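Local coordinates for designed helical repeat protein (PDB 5CWF) that is a de novo designed helical repeat protein with no assigned biological activity that binds calcium ions in the crystal, at residues A[18-22]-A[23-27]; A[66-69]-A[70-74]; A[126-129]-A[130-134]. All coordinates share one frame; numbering follows the deposited sequence.

All three contacts are local. Interactions 1 and 2 are turns between consecutive helices at the same end of the protein, and interaction 3 lies inside helix 115-134, its nearest atoms about 9 Å from those of interaction 2. Interaction 1 sits at the surface, closes helix 3-21 with backbone bonds and gives its aspartates to calcium. Interaction 2 is partly buried: its apolar side faces helix 115-134, the helix of interaction 3, while its D70 shares a calcium with D24 and its R74 pairs with E26. Interaction 3 holds no metal; regular backbone bonds carry it, with leucine and isoleucine on the core side and glutamates and an arginine elsewhere.

Interaction 1 (A[18-22]-A[23-27]); sequences LAKKN and NDDEV. With CA (calcium ion), chain H; CA (calcium ion), chain E.
A positive phi at N23 (61°) folds the chain back over the end of helix 3-21, so that D24 N reaches A19 O. At D24, chi1 of -69° puts CG beside that residue's own backbone N, and the carboxylate hangs off the turn next to N22. N23 is the C-prime residue of a Schellman motif. Its two bonds are D24 N to A19 O, 2.9 Å, and N23 N to K20 O, 3.0 Å. They differ in shape: the first donor is only moderately tilted from the carbonyl plane of A19, whereas the second stands 64° out of the plane of K20's carbonyl and misses its lone pairs. A19 CB and D24 CB come within 4.3 Å, the small apolar part of the contact, and A19 continues onto A28 of helix 25-44.

Polar groups take the rest. D24 occupies the N-cap position of helix 25-44 but makes no capping bond; both its oxygens chelate one calcium ion, OD1 and OD2 each at 2.5 Å from it. D70 completes the protein side of that site, and one of the metal's waters donates to N22 O at 3.0 Å. D25 goes to a second calcium ion, OD1 to metal 2.4 Å. A further water donates both to D25 OD1 and to K20 O, tying the new helix to a carbonyl at the end of the old one. The ammonium of K20 stays clear of the D25 carboxylate. Calcium would probably offset the repulsion between the D24 and D70 carboxylates, which meet on the same ion, while the Schellman bonds of the turn use backbone atoms and leave the D24 carboxylate to the metal.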
loop_
_atom_site.group_PDB
_atom_site.type_symbol
_atom_site.label_atom_id
_atom_site.label_comp_id
_atom_site.label_asym_id
_atom_site.label_seq_id
_atom_site.Cartn_x
_atom_site.Cartn_y
_atom_site.Cartn_z
ATOM N N LEU A 18 -2.637 -10.717 -17.767
ATOM C CA LEU A 18 -1.895 -9.901 -18.708
ATOM C C LEU A 18 -0.409 -9.899 -18.377
ATOM O O LEU A 18 0.427 -9.957 -19.261
ATOM C CB LEU A 18 -2.432 -8.473 -18.709
ATOM C CG LEU A 18 -1.714 -7.513 -19.656
ATOM C CD1 LEU A 18 -1.736 -8.036 -21.092
ATOM C CD2 LEU A 18 -2.354 -6.131 -19.589
ATOM N N ALA A 19 -0.079 -9.784 -17.096
ATOM C CA ALA A 19 1.315 -9.864 -16.683
ATOM C C ALA A 19 1.918 -11.198 -17.117
ATOM O O ALA A 19 3.067 -11.250 -17.601
ATOM C CB ALA A 19 1.438 -9.696 -15.151
ATOM N N LYS A 20 1.187 -12.291 -16.908
ATOM C CA LYS A 20 1.723 -13.591 -17.302
ATOM C C LYS A 20 1.928 -13.653 -18.813
ATOM O O LYS A 20 2.912 -14.223 -19.291
ATOM C CB LYS A 20 0.821 -14.727 -16.852
ATOM C CG LYS A 20 0.820 -14.907 -15.349
ATOM C CD LYS A 20 -0.038 -16.087 -14.928
ATOM C CE LYS A 20 0.142 -16.430 -13.454
ATOM N NZ LYS A 20 -0.626 -17.658 -13.166
ATOM N N LYS A 21 0.982 -13.091 -19.550
ATOM C CA LYS A 21 1.033 -13.117 -21.026
ATOM C C LYS A 21 2.319 -12.475 -21.540
ATOM O O LYS A 21 2.903 -12.937 -22.540
ATOM C CB LYS A 21 -0.188 -12.382 -21.614
ATOM C CG LYS A 21 -0.320 -12.428 -23.126
ATOM C CD LYS A 21 -1.536 -11.587 -23.556
ATOM C CE LYS A 21 -1.750 -11.560 -25.066
ATOM N NZ LYS A 21 -0.635 -10.902 -25.812
ATOM N N ASN A 22 2.765 -11.424 -20.840
ATOM C CA ASN A 22 3.946 -10.672 -21.235
ATOM C C ASN A 22 5.250 -11.209 -20.608
ATOM O O ASN A 22 6.280 -10.552 -20.664
ATOM C CB ASN A 22 3.741 -9.202 -20.861
ATOM C CG ASN A 22 2.674 -8.521 -21.724
ATOM O OD1 ASN A 22 2.698 -8.621 -22.952
ATOM N ND2 ASN A 22 1.740 -7.831 -21.081
ATOM N N ASN A 23 5.193 -12.418 -20.042
ATOM C CA ASN A 23 6.323 -13.065 -19.347
ATOM C C ASN A 23 6.830 -12.279 -18.127
ATOM O O ASN A 23 8.001 -12.406 -17.745
ATOM C CB ASN A 23 7.512 -13.311 -20.292
ATOM C CG ASN A 23 8.482 -14.407 -19.762
ATOM O OD1 ASN A 23 8.062 -15.383 -19.116
ATOM N ND2 ASN A 23 9.777 -14.237 -20.032
ATOM N N ASP A 24 5.938 -11.516 -17.498
ATOM C CA ASP A 24 6.256 -10.765 -16.290
ATOM C C ASP A 24 5.784 -11.592 -15.090
ATOM O O ASP A 24 4.908 -11.177 -14.342
ATOM C CB ASP A 24 5.591 -9.386 -16.312
ATOM C CG ASP A 24 6.197 -8.443 -17.387
ATOM O OD1 ASP A 24 7.402 -8.552 -17.685
ATOM O OD2 ASP A 24 5.475 -7.579 -17.925
ATOM N N ASP A 25 6.393 -12.757 -14.909
ATOM C CA ASP A 25 5.893 -13.723 -13.930
ATOM C C ASP A 25 6.033 -13.232 -12.488
ATOM O O ASP A 25 5.160 -13.514 -11.627
ATOM C CB ASP A 25 6.609 -15.050 -14.131
ATOM C CG ASP A 25 6.148 -15.767 -15.387
ATOM O OD1 ASP A 25 5.013 -16.320 -15.393
ATOM O OD2 ASP A 25 6.895 -15.724 -16.398
ATOM N N GLU A 26 7.125 -12.540 -12.185
ATOM C CA GLU A 26 7.300 -12.036 -10.804
ATOM C C GLU A 26 6.333 -10.892 -10.456
ATOM O O GLU A 26 5.892 -10.726 -9.288
ATOM C CB GLU A 26 8.767 -11.619 -10.620
ATOM C CG GLU A 26 9.725 -12.838 -10.627
ATOM C CD GLU A 26 11.196 -12.486 -10.403
ATOM O OE1 GLU A 26 11.612 -11.376 -10.770
ATOM O OE2 GLU A 26 11.940 -13.325 -9.844
ATOM N N VAL A 27 5.986 -10.089 -11.447
ATOM C CA VAL A 27 4.985 -9.043 -11.251
ATOM C C VAL A 27 3.641 -9.694 -10.968
ATOM O O VAL A 27 2.903 -9.273 -10.077
ATOM C CB VAL A 27 4.844 -8.117 -12.494
ATOM C CG1 VAL A 27 3.732 -7.103 -12.261
ATOM C CG2 VAL A 27 6.123 -7.391 -12.762
HETATM CA CA CA H . 7.445 -6.377 -18.900
HETATM CA CA CA E . 4.767 -18.664 -14.871
HETATM O O HOH W 1 4.553 -16.088 -18.109
HETATM O O HOH W 2 7.126 -7.646 -20.983
HETATM O O HOH W 3 9.620 -7.074 -19.168
#

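Interaction 2 (A[66-69]-A[70-74]); sequences KNND and DEVAR. With CA (calcium ion), chain H; CA (calcium ion), chain L.
D69 O accepts A73 N at 2.8 Å, almost straight along the carbonyl bond, and this i to i+4 bond starts helix 70-89 with D69 at the N-cap position, just after the short turn from helix 48-67. The closely packed part of the turn is built round V72. Its CG1, anti to the backbone N (chi1 177°), sits 3.9 Å from N68 CB, while CG2 faces D69 CB at 4.1 Å. N68 and V72 meet at a slant, and both go on to touch A118 of helix 115-134. The amide of N68 is tied to that helix too: N68 ND2 and D69 N both hydrogen-bond to D115 OD1, so a single carboxylate oxygen from helix 115-134 grips the turn twice.

The other side is acidic and wet. There a water donates to D69 OD1 and accepts from D70 N, 2.8 Å from each, linking the exposed D69 carboxylate to the first turn of the helix. The D70 side chain leads to metal, its OD2 2.2 Å from the calcium ion it shares with D24. At the end of helix 48-67, N67 O binds a different calcium ion, also at 2.2 Å, together with N113. Further round the helix, E71 bends at chi2 to meet R74, which also bridges to E26 on helix 25-44. E71 OE2 offers its syn lone pair to R74 NH1 at 2.9 Å, lying nearly in the guanidinium plane.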
loop_
_atom_site.group_PDB
_atom_site.type_symbol
_atom_site.label_atom_id
_atom_site.label_comp_id
_atom_site.label_asym_id
_atom_site.label_seq_id
_atom_site.Cartn_x
_atom_site.Cartn_y
_atom_site.Cartn_z
ATOM N N LYS A 66 -0.878 -0.928 -14.615
ATOM C CA LYS A 66 -1.171 -0.314 -15.904
ATOM C C LYS A 66 -0.230 0.837 -16.240
ATOM O O LYS A 66 0.156 1.003 -17.395
ATOM C CB LYS A 66 -2.614 0.192 -15.883
ATOM C CG LYS A 66 -3.090 0.886 -17.141
ATOM C CD LYS A 66 -4.596 1.102 -17.082
ATOM C CE LYS A 66 -5.008 2.415 -17.740
ATOM N NZ LYS A 66 -4.686 3.611 -16.897
ATOM N N ASN A 67 0.135 1.626 -15.235
ATOM C CA ASN A 67 0.865 2.865 -15.465
ATOM C C ASN A 67 2.374 2.760 -15.330
ATOM O O ASN A 67 3.104 3.444 -16.036
ATOM C CB ASN A 67 0.366 3.962 -14.512
ATOM C CG ASN A 67 -1.032 4.451 -14.866
ATOM O OD1 ASN A 67 -1.514 4.225 -15.970
ATOM N ND2 ASN A 67 -1.677 5.147 -13.937
ATOM N N ASN A 68 2.851 1.939 -14.408
ATOM C CA ASN A 68 4.269 1.984 -14.061
ATOM C C ASN A 68 5.133 0.883 -14.681
ATOM O O ASN A 68 4.629 -0.115 -15.183
ATOM C CB ASN A 68 4.410 1.956 -12.541
ATOM C CG ASN A 68 3.787 3.170 -11.889
ATOM O OD1 ASN A 68 2.722 3.084 -11.284
ATOM N ND2 ASN A 68 4.438 4.319 -12.032
ATOM N N ASP A 69 6.443 1.114 -14.643
ATOM C CA ASP A 69 7.458 0.115 -14.965
ATOM C C ASP A 69 7.223 -1.178 -14.180
ATOM O O ASP A 69 6.681 -1.129 -13.076
ATOM C CB ASP A 69 8.836 0.681 -14.638
ATOM C CG ASP A 69 9.957 -0.275 -14.958
ATOM O OD1 ASP A 69 9.933 -0.884 -16.043
ATOM O OD2 ASP A 69 10.864 -0.420 -14.108
ATOM N N ASP A 70 7.628 -2.318 -14.742
ATOM C CA ASP A 70 7.423 -3.620 -14.071
ATOM C C ASP A 70 7.962 -3.620 -12.666
ATOM O O ASP A 70 7.300 -4.069 -11.712
ATOM C CB ASP A 70 8.153 -4.749 -14.814
ATOM C CG ASP A 70 7.560 -5.070 -16.147
ATOM O OD1 ASP A 70 6.431 -4.622 -16.453
ATOM O OD2 ASP A 70 8.256 -5.779 -16.900
ATOM N N GLU A 71 9.166 -3.085 -12.518
ATOM C CA GLU A 71 9.821 -3.165 -11.218
ATOM C C GLU A 71 9.178 -2.206 -10.214
ATOM O O GLU A 71 9.118 -2.502 -9.021
ATOM C CB GLU A 71 11.320 -2.955 -11.369
ATOM C CG GLU A 71 11.998 -4.157 -12.040
ATOM C CD GLU A 71 11.894 -5.441 -11.196
ATOM O OE1 GLU A 71 12.317 -5.406 -10.009
ATOM O OE2 GLU A 71 11.363 -6.464 -11.713
ATOM N N VAL A 72 8.631 -1.094 -10.676
ATOM C CA VAL A 72 7.900 -0.189 -9.779
ATOM C C VAL A 72 6.544 -0.796 -9.398
ATOM O O VAL A 72 6.069 -0.650 -8.256
ATOM C CB VAL A 72 7.712 1.182 -10.421
ATOM C CG1 VAL A 72 6.881 2.102 -9.520
ATOM C CG2 VAL A 72 9.075 1.806 -10.678
ATOM N N ALA A 73 5.914 -1.455 -10.363
ATOM C CA ALA A 73 4.649 -2.130 -10.151
ATOM C C ALA A 73 4.811 -3.178 -9.053
ATOM O O ALA A 73 3.928 -3.351 -8.231
ATOM C CB ALA A 73 4.152 -2.773 -11.437
ATOM N N ARG A 74 5.936 -3.880 -9.062
ATOM C CA ARG A 74 6.208 -4.874 -8.026
ATOM C C ARG A 74 6.279 -4.241 -6.645
ATOM O O ARG A 74 5.806 -4.819 -5.671
ATOM C CB ARG A 74 7.522 -5.607 -8.287
ATOM C CG ARG A 74 7.439 -6.733 -9.219
ATOM C CD ARG A 74 8.849 -7.251 -9.520
ATOM N NE ARG A 74 9.312 -8.246 -8.562
ATOM C CZ ARG A 74 10.456 -8.906 -8.702
ATOM N NH1 ARG A 74 11.220 -8.630 -9.735
ATOM N NH2 ARG A 74 10.814 -9.845 -7.830
HETATM CA CA CA H . 7.445 -6.377 -18.900
HETATM CA CA CA L . 3.826 5.127 -17.340
HETATM O O HOH W 4 8.061 -2.281 -17.526
HETATM O O HOH W 2 7.126 -7.646 -20.983
HETATM O O HOH W 3 9.620 -7.074 -19.168
HETATM O O HOH W 5 1.995 5.047 -18.747
#

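Interaction 3 (A[126-129]-A[130-134]); sequences AEIV and EALRE
The last two turns or so of alpha helix 115-134 hold this contact, and four successive i to i+4 bonds join residues 126-129 to residues 130-133. E130 N to A126 O, A131 N to E127 O and L132 N to I128 O run from 3.0 to 3.1 Å with the donors somewhat tilted from the carbonyl planes; R133 N to V129 O, 2.9 Å, is the one nearly in line with its C=O.

Three faces stand out by their side chains. On the core face, I128 CG2 meets L132 CD1 at 4.3 Å, one turn apart, and the pair is wedged among neighbours: M144 of helix 138-156 touches both, while L102 and M99 come from helix 93-111. On a polar face, E127 and E130 lie side by side and point the same way, their carboxylate planes 42° apart. Their OE1 atoms stand 3.8 Å from each other, a like-charge approach that would be mildly unfavourable; a water lies within bonding distance of both residues, 3.2 Å from E130 OE1 and only weakly bonded on the E127 OE2 side, with more acceptors about it than protons to give.

Towards helix 70-89, V129 and R133 run alongside one another, and A86 touches both. The R133 chain bends at chi3 (80°), and its guanidinium goes to acids of that helix: NH1 to E82 and E85, which also form a calcium site, and NH2 to E89. The aliphatic part of the arginine rests on the valine, with R133 CD 4.0 Å from V129 CG1.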
loop_
_atom_site.group_PDB
_atom_site.type_symbol
_atom_site.label_atom_id
_atom_site.label_comp_id
_atom_site.label_asym_id
_atom_site.label_seq_id
_atom_site.Cartn_x
_atom_site.Cartn_y
_atom_site.Cartn_z
ATOM N N ALA A 126 6.255 1.279 3.006
ATOM C CA ALA A 126 6.802 0.021 3.513
ATOM C C ALA A 126 7.606 0.203 4.792
ATOM O O ALA A 126 7.568 -0.670 5.670
ATOM C CB ALA A 126 7.658 -0.644 2.459
ATOM N N GLU A 127 8.324 1.310 4.922
ATOM C CA GLU A 127 9.128 1.514 6.115
ATOM C C GLU A 127 8.250 1.753 7.327
ATOM O O GLU A 127 8.536 1.275 8.416
ATOM C CB GLU A 127 10.073 2.702 5.983
ATOM C CG GLU A 127 11.219 2.501 5.031
ATOM C CD GLU A 127 12.227 1.455 5.488
ATOM O OE1 GLU A 127 12.297 1.098 6.687
ATOM O OE2 GLU A 127 13.002 1.024 4.622
ATOM N N ILE A 128 7.180 2.500 7.113
ATOM C CA ILE A 128 6.214 2.804 8.169
ATOM C C ILE A 128 5.497 1.528 8.606
ATOM O O ILE A 128 5.330 1.266 9.811
ATOM C CB ILE A 128 5.213 3.864 7.657
ATOM C CG1 ILE A 128 5.927 5.216 7.558
ATOM C CG2 ILE A 128 3.994 3.942 8.576
ATOM C CD1 ILE A 128 5.207 6.304 6.722
ATOM N N VAL A 129 5.094 0.710 7.630
ATOM C CA VAL A 129 4.460 -0.583 7.970
ATOM C C VAL A 129 5.401 -1.449 8.794
ATOM O O VAL A 129 5.022 -1.966 9.863
ATOM C CB VAL A 129 4.008 -1.321 6.671
ATOM C CG1 VAL A 129 3.567 -2.747 6.951
ATOM C CG2 VAL A 129 2.872 -0.524 6.013
ATOM N N GLU A 130 6.647 -1.559 8.346
ATOM C CA GLU A 130 7.637 -2.389 9.039
ATOM C C GLU A 130 7.796 -1.945 10.492
ATOM O O GLU A 130 7.859 -2.768 11.411
ATOM C CB GLU A 130 8.978 -2.324 8.299
ATOM C CG GLU A 130 10.066 -3.218 8.849
ATOM C CD GLU A 130 11.412 -2.977 8.177
ATOM O OE1 GLU A 130 11.438 -2.577 6.987
ATOM O OE2 GLU A 130 12.448 -3.183 8.845
ATOM N N ALA A 131 7.807 -0.638 10.707
ATOM C CA ALA A 131 7.946 -0.089 12.063
ATOM C C ALA A 131 6.780 -0.498 12.959
ATOM O O ALA A 131 6.948 -0.806 14.145
ATOM C CB ALA A 131 8.044 1.424 11.991
ATOM N N LEU A 132 5.585 -0.457 12.399
ATOM C CA LEU A 132 4.399 -0.777 13.166
ATOM C C LEU A 132 4.343 -2.278 13.462
ATOM O O LEU A 132 3.814 -2.696 14.486
ATOM C CB LEU A 132 3.171 -0.306 12.401
ATOM C CG LEU A 132 2.993 1.212 12.561
ATOM C CD1 LEU A 132 1.926 1.708 11.594
ATOM C CD2 LEU A 132 2.655 1.620 13.997
ATOM N N ARG A 133 4.860 -3.109 12.564
ATOM C CA ARG A 133 4.813 -4.542 12.849
ATOM C C ARG A 133 5.802 -4.922 13.944
ATOM O O ARG A 133 5.606 -5.921 14.649
ATOM C CB ARG A 133 5.063 -5.328 11.576
ATOM C CG ARG A 133 3.879 -5.159 10.651
ATOM C CD ARG A 133 4.009 -5.913 9.393
ATOM N NE ARG A 133 3.667 -7.325 9.554
ATOM C CZ ARG A 133 3.616 -8.169 8.531
ATOM N NH1 ARG A 133 3.862 -7.727 7.304
ATOM N NH2 ARG A 133 3.294 -9.435 8.724
ATOM N N GLU A 134 6.839 -4.108 14.115
ATOM C CA GLU A 134 7.782 -4.311 15.210
ATOM C C GLU A 134 7.160 -3.839 16.523
ATOM O O GLU A 134 7.335 -4.462 17.582
ATOM C CB GLU A 134 9.078 -3.553 14.943
ATOM C CG GLU A 134 10.143 -3.780 15.995
ATOM C CD GLU A 134 11.481 -3.163 15.623
ATOM O OE1 GLU A 134 11.676 -2.835 14.434
ATOM O OE2 GLU A 134 12.337 -3.011 16.525
HETATM O O HOH W 6 11.865 -1.202 4.110
#